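Local coordinates for ESAT-6/WXG100 secretion system protein (Streptococcus gallolyticus, PDB 7JQE) that is an extracellular fragment of EsaA, a membrane subunit of the bacterial type VIIb secretion system, and probably takes part in exporting protein toxins, at residues 264-268 with 361-366; 368-374 with 386-392; 138-142 with 163-167; 132-136 with 174-179; 275-279 with 323-327. All coordinates share one frame; numbering follows the deposited sequence.

Interaction 1 of 5, residues 264-268 with 361-366. With EDO (1,2-ethanediol), chain K.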
# COMPACT_ATOMS: atom_id res chain seq x y z
N LYS A 264 -20.41 20.86 -36.64
CA LYS A 264 -21.11 22.15 -36.61
C LYS A 264 -21.96 22.29 -37.86
O LYS A 264 -21.43 22.54 -38.96
CB LYS A 264 -20.11 23.30 -36.50
CG LYS A 264 -20.71 24.58 -35.91
CD LYS A 264 -21.20 24.36 -34.48
CE LYS A 264 -21.73 25.64 -33.87
NZ LYS A 264 -22.33 25.42 -32.52
N PRO A 265 -23.28 22.12 -37.77
CA PRO A 265 -24.12 22.22 -38.96
C PRO A 265 -24.27 23.66 -39.42
O PRO A 265 -24.11 24.62 -38.65
CB PRO A 265 -25.46 21.65 -38.49
CG PRO A 265 -25.48 21.89 -37.03
CD PRO A 265 -24.05 21.76 -36.57
N GLU A 266 -24.58 23.82 -40.70
CA GLU A 266 -24.72 25.14 -41.29
C GLU A 266 -26.03 25.79 -40.84
O GLU A 266 -27.09 25.17 -40.93
CB GLU A 266 -24.66 25.06 -42.81
CG GLU A 266 -23.88 26.20 -43.45
CD GLU A 266 -22.40 26.13 -43.13
OE1 GLU A 266 -21.89 25.02 -42.88
OE2 GLU A 266 -21.74 27.20 -43.11
N GLN A 267 -25.94 27.03 -40.37
CA GLN A 267 -27.11 27.71 -39.82
C GLN A 267 -28.03 28.24 -40.91
O GLN A 267 -29.25 28.32 -40.71
CB GLN A 267 -26.67 28.84 -38.90
CG GLN A 267 -27.81 29.57 -38.21
CD GLN A 267 -27.30 30.62 -37.24
OE1 GLN A 267 -26.09 30.82 -37.10
NE2 GLN A 267 -28.22 31.31 -36.57
N SER A 268 -27.49 28.62 -42.07
CA SER A 268 -28.27 29.09 -43.20
C SER A 268 -28.15 28.10 -44.36
O SER A 268 -27.15 27.40 -44.51
CB SER A 268 -27.81 30.47 -43.67
OG SER A 268 -28.18 31.48 -42.75
N TYR A 361 -33.40 30.03 -45.75
CA TYR A 361 -33.89 29.81 -44.41
C TYR A 361 -32.72 29.82 -43.44
O TYR A 361 -31.60 29.41 -43.77
CB TYR A 361 -34.69 28.50 -44.29
CG TYR A 361 -33.92 27.23 -44.58
CD1 TYR A 361 -33.09 26.65 -43.61
CD2 TYR A 361 -34.05 26.57 -45.79
CE1 TYR A 361 -32.40 25.48 -43.86
CE2 TYR A 361 -33.37 25.40 -46.06
CZ TYR A 361 -32.54 24.86 -45.09
OH TYR A 361 -31.86 23.69 -45.36
N THR A 362 -32.99 30.30 -42.23
CA THR A 362 -31.96 30.50 -41.21
C THR A 362 -32.54 30.09 -39.87
O THR A 362 -33.47 30.73 -39.38
CB THR A 362 -31.48 31.95 -41.19
OG1 THR A 362 -30.93 32.30 -42.46
CG2 THR A 362 -30.41 32.14 -40.11
N PHE A 363 -31.99 29.03 -39.27
CA PHE A 363 -32.40 28.66 -37.92
C PHE A 363 -32.13 29.82 -36.97
O PHE A 363 -31.28 30.68 -37.22
CB PHE A 363 -31.66 27.40 -37.46
CG PHE A 363 -32.02 26.17 -38.24
CD1 PHE A 363 -31.22 25.74 -39.29
CD2 PHE A 363 -33.17 25.46 -37.94
CE1 PHE A 363 -31.56 24.61 -40.01
CE2 PHE A 363 -33.51 24.32 -38.66
CZ PHE A 363 -32.71 23.90 -39.70
N ASP A 364 -32.89 29.86 -35.87
CA ASP A 364 -32.77 30.98 -34.95
C ASP A 364 -31.47 30.95 -34.16
O ASP A 364 -30.97 32.00 -33.75
CB ASP A 364 -33.97 31.02 -34.00
CG ASP A 364 -34.10 29.76 -33.15
OD1 ASP A 364 -33.21 28.88 -33.24
OD2 ASP A 364 -35.09 29.65 -32.40
N SER A 365 -30.90 29.76 -33.95
CA SER A 365 -29.64 29.65 -33.22
C SER A 365 -28.96 28.34 -33.58
O SER A 365 -29.57 27.45 -34.18
CB SER A 365 -29.85 29.75 -31.70
OG SER A 365 -30.30 28.52 -31.17
N LEU A 366 -27.69 28.23 -33.20
CA LEU A 366 -26.91 27.01 -33.32
C LEU A 366 -26.66 26.35 -31.96
O LEU A 366 -25.71 25.57 -31.82
CB LEU A 366 -25.58 27.28 -34.02
CG LEU A 366 -25.56 27.57 -35.52
CD1 LEU A 366 -24.14 27.82 -36.00
CD2 LEU A 366 -26.19 26.42 -36.31
C1 EDO K . -34.98 25.96 -30.74
O1 EDO K . -35.42 26.49 -31.99
C2 EDO K . -34.87 27.07 -29.70
O2 EDO K . -33.88 28.03 -30.11

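Interaction 2 of 5, residues 368-374 with 386-392. With EDO (1,2-ethanediol), chain I.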
# COMPACT_ATOMS: atom_id res chain seq x y z
N VAL A 368 -27.02 23.96 -28.55
CA VAL A 368 -27.07 22.50 -28.44
C VAL A 368 -28.52 22.03 -28.44
O VAL A 368 -29.39 22.61 -27.78
CB VAL A 368 -26.33 22.03 -27.18
CG1 VAL A 368 -26.38 20.51 -27.06
CG2 VAL A 368 -24.89 22.52 -27.20
N GLY A 369 -28.79 20.97 -29.19
CA GLY A 369 -30.12 20.42 -29.33
C GLY A 369 -30.58 20.40 -30.77
O GLY A 369 -29.85 20.75 -31.70
N THR A 370 -31.83 19.97 -30.95
CA THR A 370 -32.43 19.85 -32.27
C THR A 370 -33.18 21.13 -32.62
O THR A 370 -33.93 21.66 -31.80
CB THR A 370 -33.40 18.66 -32.33
OG1 THR A 370 -32.67 17.44 -32.09
CG2 THR A 370 -34.05 18.58 -33.70
N HIS A 371 -32.95 21.63 -33.83
CA HIS A 371 -33.63 22.82 -34.33
C HIS A 371 -34.44 22.45 -35.56
O HIS A 371 -33.96 21.73 -36.44
CB HIS A 371 -32.62 23.92 -34.66
CG HIS A 371 -31.83 24.39 -33.48
ND1 HIS A 371 -32.20 25.48 -32.72
CD2 HIS A 371 -30.70 23.91 -32.92
CE1 HIS A 371 -31.33 25.65 -31.75
NE2 HIS A 371 -30.40 24.71 -31.85
N THR A 372 -35.67 22.96 -35.62
CA THR A 372 -36.59 22.65 -36.72
C THR A 372 -37.27 23.92 -37.20
O THR A 372 -37.82 24.69 -36.40
CB THR A 372 -37.65 21.63 -36.29
OG1 THR A 372 -37.06 20.33 -36.19
CG2 THR A 372 -38.78 21.59 -37.31
N ILE A 373 -37.23 24.14 -38.51
CA ILE A 373 -37.97 25.20 -39.17
C ILE A 373 -39.17 24.58 -39.87
O ILE A 373 -39.04 23.55 -40.54
CB ILE A 373 -37.09 25.96 -40.18
CG1 ILE A 373 -36.03 26.79 -39.47
CG2 ILE A 373 -37.95 26.84 -41.08
CD1 ILE A 373 -35.14 27.57 -40.42
N THR A 374 -40.34 25.20 -39.72
CA THR A 374 -41.54 24.80 -40.44
C THR A 374 -42.18 26.01 -41.09
O THR A 374 -42.24 27.09 -40.49
CB THR A 374 -42.58 24.11 -39.53
OG1 THR A 374 -43.05 25.05 -38.55
CG2 THR A 374 -41.98 22.90 -38.84
N MSE A 386 -43.57 22.52 -45.34
CA MSE A 386 -42.15 22.18 -45.43
C MSE A 386 -41.43 22.35 -44.10
O MSE A 386 -41.81 23.19 -43.29
CB MSE A 386 -41.48 23.03 -46.51
CG MSE A 386 -42.22 22.96 -47.83
SE MSE A 386 -41.13 23.44 -49.37
CE MSE A 386 -40.89 25.35 -49.04
N THR A 387 -40.39 21.55 -43.90
CA THR A 387 -39.68 21.53 -42.63
C THR A 387 -38.22 21.18 -42.88
O THR A 387 -37.89 20.42 -43.80
CB THR A 387 -40.30 20.52 -41.66
OG1 THR A 387 -39.54 20.50 -40.44
CG2 THR A 387 -40.31 19.13 -42.27
N TYR A 388 -37.34 21.73 -42.04
CA TYR A 388 -35.92 21.42 -42.06
C TYR A 388 -35.42 21.34 -40.63
O TYR A 388 -35.90 22.06 -39.75
CB TYR A 388 -35.12 22.47 -42.85
CG TYR A 388 -35.70 22.74 -44.22
CD1 TYR A 388 -35.46 21.87 -45.27
CD2 TYR A 388 -36.52 23.84 -44.44
CE1 TYR A 388 -36.00 22.10 -46.52
CE2 TYR A 388 -37.06 24.08 -45.69
CZ TYR A 388 -36.79 23.21 -46.72
OH TYR A 388 -37.33 23.43 -47.97
N THR A 389 -34.45 20.46 -40.40
CA THR A 389 -33.97 20.20 -39.05
C THR A 389 -32.45 20.09 -39.06
O THR A 389 -31.85 19.61 -40.02
CB THR A 389 -34.57 18.91 -38.48
OG1 THR A 389 -36.00 19.03 -38.43
CG2 THR A 389 -34.04 18.66 -37.07
N ILE A 390 -31.84 20.54 -37.97
CA ILE A 390 -30.42 20.32 -37.71
C ILE A 390 -30.24 19.92 -36.25
O ILE A 390 -31.05 20.25 -35.38
CB ILE A 390 -29.56 21.56 -38.05
CG1 ILE A 390 -30.04 22.79 -37.27
CG2 ILE A 390 -29.57 21.82 -39.55
CD1 ILE A 390 -29.01 23.89 -37.20
N TYR A 391 -29.16 19.20 -35.99
CA TYR A 391 -28.88 18.62 -34.68
C TYR A 391 -27.52 19.13 -34.23
O TYR A 391 -26.50 18.81 -34.84
CB TYR A 391 -28.91 17.10 -34.76
CG TYR A 391 -28.16 16.56 -35.95
CD1 TYR A 391 -26.82 16.18 -35.85
CD2 TYR A 391 -28.78 16.45 -37.19
CE1 TYR A 391 -26.13 15.69 -36.95
CE2 TYR A 391 -28.09 15.96 -38.30
CZ TYR A 391 -26.77 15.59 -38.17
OH TYR A 391 -26.08 15.11 -39.26
N VAL A 392 -27.51 19.95 -33.18
CA VAL A 392 -26.26 20.40 -32.58
C VAL A 392 -25.99 19.49 -31.39
O VAL A 392 -26.65 19.58 -30.36
CB VAL A 392 -26.33 21.87 -32.14
CG1 VAL A 392 -24.97 22.33 -31.65
CG2 VAL A 392 -26.81 22.74 -33.29
C1 EDO I . -33.08 18.49 -43.49
O1 EDO I . -34.44 18.68 -43.08
C2 EDO I . -32.31 19.80 -43.35
O2 EDO I . -30.90 19.54 -43.42

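Interaction 3 of 5, residues 138-142 with 163-167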
# COMPACT_ATOMS: atom_id res chain seq x y z
N ASP A 138 32.26 -1.47 37.39
CA ASP A 138 32.95 -2.29 38.39
C ASP A 138 32.59 -1.75 39.77
O ASP A 138 33.21 -0.79 40.25
CB ASP A 138 34.46 -2.28 38.16
CG ASP A 138 35.22 -3.12 39.18
OD1 ASP A 138 34.56 -3.77 40.02
OD2 ASP A 138 36.47 -3.12 39.14
N LEU A 139 31.60 -2.37 40.41
CA LEU A 139 31.15 -1.89 41.71
C LEU A 139 32.23 -2.04 42.78
O LEU A 139 32.30 -1.21 43.69
CB LEU A 139 29.88 -2.63 42.13
CG LEU A 139 28.64 -2.33 41.29
CD1 LEU A 139 27.48 -3.22 41.69
CD2 LEU A 139 28.25 -0.87 41.42
N ALA A 140 33.08 -3.05 42.67
CA ALA A 140 34.10 -3.34 43.67
C ALA A 140 33.52 -3.22 45.08
O ALA A 140 33.95 -2.40 45.90
CB ALA A 140 35.32 -2.44 43.51
N LEU A 141 32.52 -4.06 45.35
CA LEU A 141 31.87 -4.06 46.65
C LEU A 141 32.90 -4.35 47.74
O LEU A 141 33.69 -5.28 47.62
CB LEU A 141 30.75 -5.09 46.67
CG LEU A 141 29.78 -5.02 47.85
CD1 LEU A 141 28.97 -3.73 47.79
CD2 LEU A 141 28.86 -6.23 47.86
N ASP A 142 32.88 -3.53 48.79
CA ASP A 142 33.86 -3.65 49.87
C ASP A 142 33.43 -4.74 50.85
O ASP A 142 32.37 -4.64 51.48
CB ASP A 142 34.01 -2.30 50.58
CG ASP A 142 34.82 -2.40 51.85
OD1 ASP A 142 36.07 -2.49 51.76
OD2 ASP A 142 34.21 -2.39 52.94
N LEU A 163 23.59 -5.01 47.05
CA LEU A 163 23.77 -4.88 45.61
C LEU A 163 22.50 -4.39 44.92
O LEU A 163 22.57 -3.57 44.00
CB LEU A 163 24.22 -6.22 45.02
CG LEU A 163 25.66 -6.61 45.33
CD1 LEU A 163 25.93 -8.07 44.99
CD2 LEU A 163 26.62 -5.71 44.57
N LEU A 164 21.34 -4.86 45.37
CA LEU A 164 20.09 -4.44 44.74
C LEU A 164 19.79 -2.97 44.97
O LEU A 164 19.18 -2.32 44.11
CB LEU A 164 18.93 -5.31 45.23
CG LEU A 164 18.97 -6.77 44.78
CD1 LEU A 164 17.81 -7.55 45.38
CD2 LEU A 164 18.94 -6.85 43.26
N ASN A 165 20.21 -2.42 46.11
CA ASN A 165 20.05 -1.00 46.38
C ASN A 165 21.15 -0.16 45.76
O ASN A 165 21.18 1.06 45.97
CB ASN A 165 19.99 -0.74 47.88
CG ASN A 165 18.70 -1.21 48.51
OD1 ASN A 165 18.71 -1.97 49.49
ND2 ASN A 165 17.58 -0.77 47.96
N GLN A 166 22.06 -0.77 45.01
CA GLN A 166 23.19 -0.07 44.42
C GLN A 166 23.23 -0.14 42.90
O GLN A 166 23.87 0.72 42.28
CB GLN A 166 24.51 -0.64 44.98
CG GLN A 166 25.75 0.17 44.65
CD GLN A 166 26.98 -0.33 45.38
OE1 GLN A 166 26.89 -1.13 46.32
NE2 GLN A 166 28.15 0.14 44.96
N VAL A 167 22.57 -1.12 42.29
CA VAL A 167 22.56 -1.29 40.84
C VAL A 167 21.18 -0.89 40.33
O VAL A 167 20.17 -1.44 40.77
CB VAL A 167 22.90 -2.73 40.43
CG1 VAL A 167 22.74 -2.91 38.94
CG2 VAL A 167 24.32 -3.07 40.86

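Interaction 4 of 5, residues 132-136 with 174-179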
# COMPACT_ATOMS: atom_id res chain seq x y z
N ASN A 132 31.39 -6.05 35.26
CA ASN A 132 31.30 -5.30 34.01
C ASN A 132 30.29 -5.93 33.06
O ASN A 132 29.57 -5.22 32.36
CB ASN A 132 32.68 -5.21 33.35
CG ASN A 132 33.54 -4.13 33.96
OD1 ASN A 132 33.10 -3.00 34.16
ND2 ASN A 132 34.79 -4.47 34.27
N GLN A 133 30.23 -7.27 33.02
CA GLN A 133 29.31 -7.94 32.11
C GLN A 133 27.86 -7.61 32.43
O GLN A 133 27.08 -7.27 31.53
CB GLN A 133 29.53 -9.46 32.17
CG GLN A 133 30.75 -9.97 31.41
CD GLN A 133 30.49 -10.11 29.92
OE1 GLN A 133 29.79 -11.02 29.49
NE2 GLN A 133 31.07 -9.20 29.14
N TYR A 134 27.49 -7.69 33.71
CA TYR A 134 26.09 -7.63 34.11
C TYR A 134 25.64 -6.26 34.60
O TYR A 134 24.47 -5.91 34.42
CB TYR A 134 25.81 -8.65 35.22
CG TYR A 134 25.93 -10.10 34.77
CD1 TYR A 134 27.16 -10.75 34.79
CD2 TYR A 134 24.82 -10.81 34.35
CE1 TYR A 134 27.27 -12.07 34.38
CE2 TYR A 134 24.92 -12.13 33.95
CZ TYR A 134 26.15 -12.76 33.97
OH TYR A 134 26.26 -14.07 33.57
N PHE A 135 26.54 -5.48 35.20
CA PHE A 135 26.16 -4.20 35.79
C PHE A 135 26.66 -3.01 35.00
O PHE A 135 26.24 -1.88 35.28
CB PHE A 135 26.69 -4.11 37.23
CG PHE A 135 26.20 -5.22 38.13
CD1 PHE A 135 24.94 -5.77 37.95
CD2 PHE A 135 27.01 -5.72 39.14
CE1 PHE A 135 24.49 -6.79 38.77
CE2 PHE A 135 26.57 -6.74 39.96
CZ PHE A 135 25.31 -7.28 39.78
N ASN A 136 27.55 -3.21 34.03
CA ASN A 136 28.07 -2.20 33.11
C ASN A 136 29.15 -1.34 33.77
O ASN A 136 29.65 -0.41 33.12
CB ASN A 136 26.97 -1.29 32.56
CG ASN A 136 27.35 -0.65 31.24
OD1 ASN A 136 28.12 -1.21 30.47
ND2 ASN A 136 26.80 0.54 30.98
N SER A 174 21.68 -1.37 29.95
CA SER A 174 22.81 -1.04 29.09
C SER A 174 23.77 -2.22 28.98
O SER A 174 24.33 -2.48 27.90
CB SER A 174 23.54 0.19 29.64
OG SER A 174 22.63 1.23 29.94
N ALA A 175 23.98 -2.94 30.08
CA ALA A 175 24.88 -4.09 30.03
C ALA A 175 24.30 -5.20 29.16
O ALA A 175 25.04 -5.84 28.40
CB ALA A 175 25.17 -4.61 31.44
N LEU A 176 22.99 -5.44 29.25
CA LEU A 176 22.38 -6.44 28.39
C LEU A 176 22.43 -6.01 26.93
O LEU A 176 22.70 -6.83 26.04
CB LEU A 176 20.93 -6.69 28.82
CG LEU A 176 20.19 -7.80 28.08
CD1 LEU A 176 20.87 -9.15 28.28
CD2 LEU A 176 18.72 -7.85 28.51
N ALA A 177 22.20 -4.72 26.66
CA ALA A 177 22.31 -4.22 25.29
C ALA A 177 23.72 -4.45 24.74
O ALA A 177 23.87 -4.82 23.57
CB ALA A 177 21.96 -2.73 25.25
N ASN A 178 24.75 -4.25 25.57
CA ASN A 178 26.12 -4.45 25.09
C ASN A 178 26.34 -5.89 24.63
O ASN A 178 27.20 -6.13 23.78
CB ASN A 178 27.12 -4.09 26.19
CG ASN A 178 27.25 -2.59 26.38
OD1 ASN A 178 27.07 -1.82 25.44
ND2 ASN A 178 27.56 -2.18 27.60
N GLN A 179 25.59 -6.84 25.17
CA GLN A 179 25.74 -8.23 24.78
C GLN A 179 25.13 -8.52 23.41
O GLN A 179 25.47 -9.53 22.80
CB GLN A 179 25.13 -9.15 25.83
CG GLN A 179 25.64 -8.91 27.25
CD GLN A 179 27.10 -9.27 27.41
OE1 GLN A 179 27.48 -10.44 27.36
NE2 GLN A 179 27.94 -8.25 27.60

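Interaction 5 of 5, residues 275-279 with 323-327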
# COMPACT_ATOMS: atom_id res chain seq x y z
N VAL A 275 -41.71 26.91 -59.91
CA VAL A 275 -43.09 27.37 -59.87
C VAL A 275 -43.57 27.63 -61.29
O VAL A 275 -42.78 27.83 -62.22
CB VAL A 275 -43.25 28.63 -58.99
CG1 VAL A 275 -42.85 28.34 -57.55
CG2 VAL A 275 -42.43 29.78 -59.56
N ALA A 276 -44.89 27.62 -61.46
CA ALA A 276 -45.52 27.85 -62.76
C ALA A 276 -46.90 28.43 -62.53
O ALA A 276 -47.60 28.01 -61.59
CB ALA A 276 -45.61 26.56 -63.58
N PRO A 277 -47.33 29.38 -63.35
CA PRO A 277 -48.67 29.96 -63.18
C PRO A 277 -49.76 28.93 -63.45
O PRO A 277 -49.53 27.88 -64.07
CB PRO A 277 -48.70 31.09 -64.21
CG PRO A 277 -47.71 30.67 -65.25
CD PRO A 277 -46.62 29.96 -64.50
N THR A 278 -50.96 29.24 -62.98
CA THR A 278 -52.14 28.42 -63.23
C THR A 278 -52.85 28.97 -64.47
O THR A 278 -53.39 30.08 -64.44
CB THR A 278 -53.08 28.40 -62.02
OG1 THR A 278 -53.93 29.55 -62.05
CG2 THR A 278 -52.27 28.40 -60.73
N SER A 279 -52.84 28.19 -65.55
CA SER A 279 -53.47 28.59 -66.80
C SER A 279 -54.89 29.10 -66.59
O SER A 279 -55.64 29.28 -67.55
CB SER A 279 -53.48 27.42 -67.78
OG SER A 279 -54.05 26.26 -67.20
N LYS A 323 -54.23 32.73 -71.70
CA LYS A 323 -54.73 33.24 -70.42
C LYS A 323 -54.03 32.55 -69.25
O LYS A 323 -54.63 31.85 -68.43
CB LYS A 323 -56.24 33.07 -70.34
CG LYS A 323 -56.79 31.91 -71.16
CD LYS A 323 -57.09 32.34 -72.59
CE LYS A 323 -57.79 31.23 -73.38
NZ LYS A 323 -58.29 31.73 -74.69
N GLU A 324 -52.71 32.76 -69.18
CA GLU A 324 -51.89 32.30 -68.05
C GLU A 324 -51.79 33.44 -67.05
O GLU A 324 -50.83 34.22 -67.02
CB GLU A 324 -50.53 31.84 -68.54
CG GLU A 324 -49.83 32.86 -69.42
CD GLU A 324 -48.51 32.35 -69.95
OE1 GLU A 324 -47.75 31.73 -69.18
OE2 GLU A 324 -48.24 32.58 -71.15
N ASP A 325 -52.81 33.54 -66.20
CA ASP A 325 -52.98 34.69 -65.34
C ASP A 325 -51.87 34.77 -64.29
O ASP A 325 -51.19 33.78 -64.01
CB ASP A 325 -54.34 34.63 -64.65
CG ASP A 325 -55.20 33.48 -65.15
OD1 ASP A 325 -54.88 32.32 -64.82
OD2 ASP A 325 -56.18 33.74 -65.87
N PRO A 326 -51.67 35.95 -63.70
CA PRO A 326 -50.67 36.08 -62.63
C PRO A 326 -51.00 35.17 -61.46
O PRO A 326 -52.16 34.98 -61.10
CB PRO A 326 -50.76 37.56 -62.24
CG PRO A 326 -51.32 38.24 -63.46
CD PRO A 326 -52.26 37.24 -64.08
N THR A 327 -49.95 34.60 -60.86
CA THR A 327 -50.08 33.67 -59.74
C THR A 327 -49.11 34.07 -58.64
O THR A 327 -47.91 34.21 -58.90
CB THR A 327 -49.82 32.23 -60.19
OG1 THR A 327 -50.50 31.98 -61.43
CG2 THR A 327 -50.33 31.26 -59.14

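Interaction 1 of 5, residues 264-268 with 361-366
Q267 and L366 carry the packed half of this contact, where the chain leading into strand 268-275 runs against the end of strand 355-363 and the turn after it. The two side chains lie obliquely across each other, with CD2 of L366 3.6 Å from CB of Q267 and equally near the carbonyl of P265. With CG turned away from the backbone N (chi1 -176°) and the chain extended beyond it, Q267 spans the gap and delivers its amide to the other backbone. NE2 bonds F363 O at 3.2 Å and almost straight (175°). The acceptor lies in the plane of the Q267 amide, while the nitrogen stands above the carbonyl plane of F363. In return, F363 N donates to Q267 O at 3.2 Å, so one glutamine grips both polar backbone atoms of F363. Beyond it, S268 and T362 form an antiparallel non-hydrogen-bonded pair whose hydroxyls, OG of S268 and OG1 of T362, are hydrogen-bonded at 2.9 Å on a shared face of the sheet.

The other end is looser. The exposed K264 reaches L366 O through NZ only by a weak 3.5 Å bond, its CE resting near CD1 of L366. D364 points away from residues 264-268, and OD2 accepts bonds from both hydroxyls of a 1,2-ethanediol, probably a crystallisation additive. The ring of F363 packs on H371 and I373 of the four-stranded sheet. The contact therefore rests mainly on amide and hydroxyl hydrogen bonds; its one charged donor, K264 NZ, adds a weak bond.

Interaction 2 of 5, residues 368-374 with 386-392
T372 and T389 both turn OG1 beside the backbone N (chi1 -74° and -60°), which brings OG1 of T372 and OG1 of T389 within hydrogen-bonding distance, 2.8 Å, across the strands. The same rotation sends each methyl the other way along its own strand: CG2 of T372 lies 3.4 Å from OG1 of T387, and CG2 of T389 meets CG2 of T370 at 3.4 Å. T387 is rotated differently, with OG1 opposite the backbone N, and its hydroxyl folds back over the backbone to donate to I373 O at 3.1 Å from above the carbonyl plane. That oxygen also receives Y388 N and therefore holds two donors.

T370, T372, T374, T387, T389 and Y391 make one face of the sheet, rich in hydroxyls; H371, I373, I390, Y388 and V392 make the other, which packs toward F363 and Y361. There CB of H371 sits 3.8 Å from CG1 of I390, while NE2 of H371 bonds S367 O and so fixes the turn of the imidazole. G369 has backbone angles at which a side chain would be jammed against the preceding carbonyl oxygen, and its N bonds V392 O at 2.8 Å.

On the outer edge, T389 N donates to a 1,2-ethanediol hydroxyl, O1, at 3.2 Å. The second subunit comes close here too, its T387 and Y388 packing on Y388 and T387. Hydrogen-bonded and non-hydrogen-bonded pairs follow in turn, with strand directions 165° apart, as in a regular antiparallel beta hairpin, here strands 369-379 and 382-392 at one side of a four-stranded sheet.

Interaction 3 of 5, residues 138-142 with 163-167
A small apolar junction in the helical part of the fold joins the loop following helix 102-135 to the C-terminal end of helix 152-164, with L139 and L141 meeting L163, Q166 and V167. Side chains alone make this contact: the closest alpha carbons, those of L141 and L163, are 8.2 Å apart. L139 points into the partner segment and divides its two methyls. CD1 goes to V167, reaching CG2 at 3.3 Å, and lies also 3.9 Å from CD2 of L163, whereas CD2 turns to the amide of Q166.

L141, two residues further on, adds to the same patch. Its CG lies opposite the backbone N (chi1 -168°), which sends CD2 to within 4.0 Å of CD2 of L163, so that this one methyl of L163 touches both leucines. At the end of the helix L163 O accepts from both Q166 N and V167 N, each at 3.0 Å, so one helical carbonyl binds two residues whose side chains touch L139.

The loop is itself held by helix 102-135 and by helix 462-491: L139 N bonds the S131 hydroxyl, L141 N bonds Y476 OH, and L141 O accepts from R127 NH1. L163 is buried and packs further on Y476 and T477, whereas Q166 is exposed. Its extended side chain runs antiparallel to that of L139 and lays its amide against the two leucines, with NE2 3.7 Å from CD2 of L139 and OE1 3.6 Å from CD1 of L141.

Interaction 4 of 5, residues 132-136 with 174-179
The last turn of helix 102-135 comes up against helix 169-179 at N136 and A175, whose alpha carbons are 4.8 Å apart. N136 is the first residue to leave helical geometry and does so with positive phi (79°), a turn of the backbone that points its side chain at the second helix. A175 fits this close approach because it carries only a methyl: CB lies 3.3 Å from Q133 O and 3.3 Å from Y134 O, resting on the carbonyls at the end of the first helix, and 3.9 Å from CB of N136.

With so small a side chain at this position, the C-terminal end of helix 102-135 can lie close against helix 169-179 in the helical part of the EsaA fragment. Round the alanine, longer polar groups close the contact. N136 swings CG opposite its backbone N (chi1 -156°), so that its amide lies over the start of residues 174-179, with ND2 3.5 Å from CB of S174. OD1 of N136 comes 3.1 Å from ND2 of N178, but at an angle too poor for a hydrogen bond. The S174 hydroxyl is hydrogen-bonded to D170 O of its own helix.

On the other flank Q133 and Q179, each bent at chi2, bring their amides together with planes nearly perpendicular (82°). Y134 points away from helix 169-179, meeting the ring of F468, its OH being hydrogen-bonded to the side chain of Q133 of the second subunit. F468 of that subunit packs on Q179.

Interaction 5 of 5, residues 275-279 with 323-327
Residues 275-279 and 323-327 are loop segments that come together at two points, with alpha carbons 5.3 Å apart at P277 and T327 and 4.2 Å apart at S279 and E324. They form the base of the long connection between strand 268-275 of the three-stranded sheet and strand 327-335 of the four-stranded sheet, and flank the unmodelled residues 280-321.

T327 carries the polar link. Its OG1, turned beside its own backbone N (chi1 -44°), accepts T278 N at 3.2 Å with an angle of 159°, and also makes a weak bond to D325 O. The same oxygen touches P277, lying 3.4 Å from CB, so the proline ring rests beside the hydroxyl that receives the next residue's amide. The E324 side chain lies alongside the proline ring, its OE1 near CG of P277.

P277 and T327 are more sheltered than the exposed S279 and K323. S279 of the second subunit packs on T278, and T278 of that subunit on S279. At the strand end of the contact the methyls of T278 and T327 meet obliquely, their CG2 atoms 3.8 Å apart.

The five contacts fall into two groups at opposite ends of the elongated chain. Interactions 1 and 2 lie side by side in the beta region, centres 8 Å apart, and touch directly: F363 meets H371 and I390, and S365 OG approaches H371 CE1 at 3.1 Å. Interaction 5 closes the distal tip of this region, about 33 Å from interaction 2 between centres. Interactions 3 and 4, centres 14 Å apart, share the helical end, where V167 packs on F135. About 94 Å separates the centres of interactions 2 and 4, yet both meet the second subunit, as does interaction 5, so the dimer contacts span both ends.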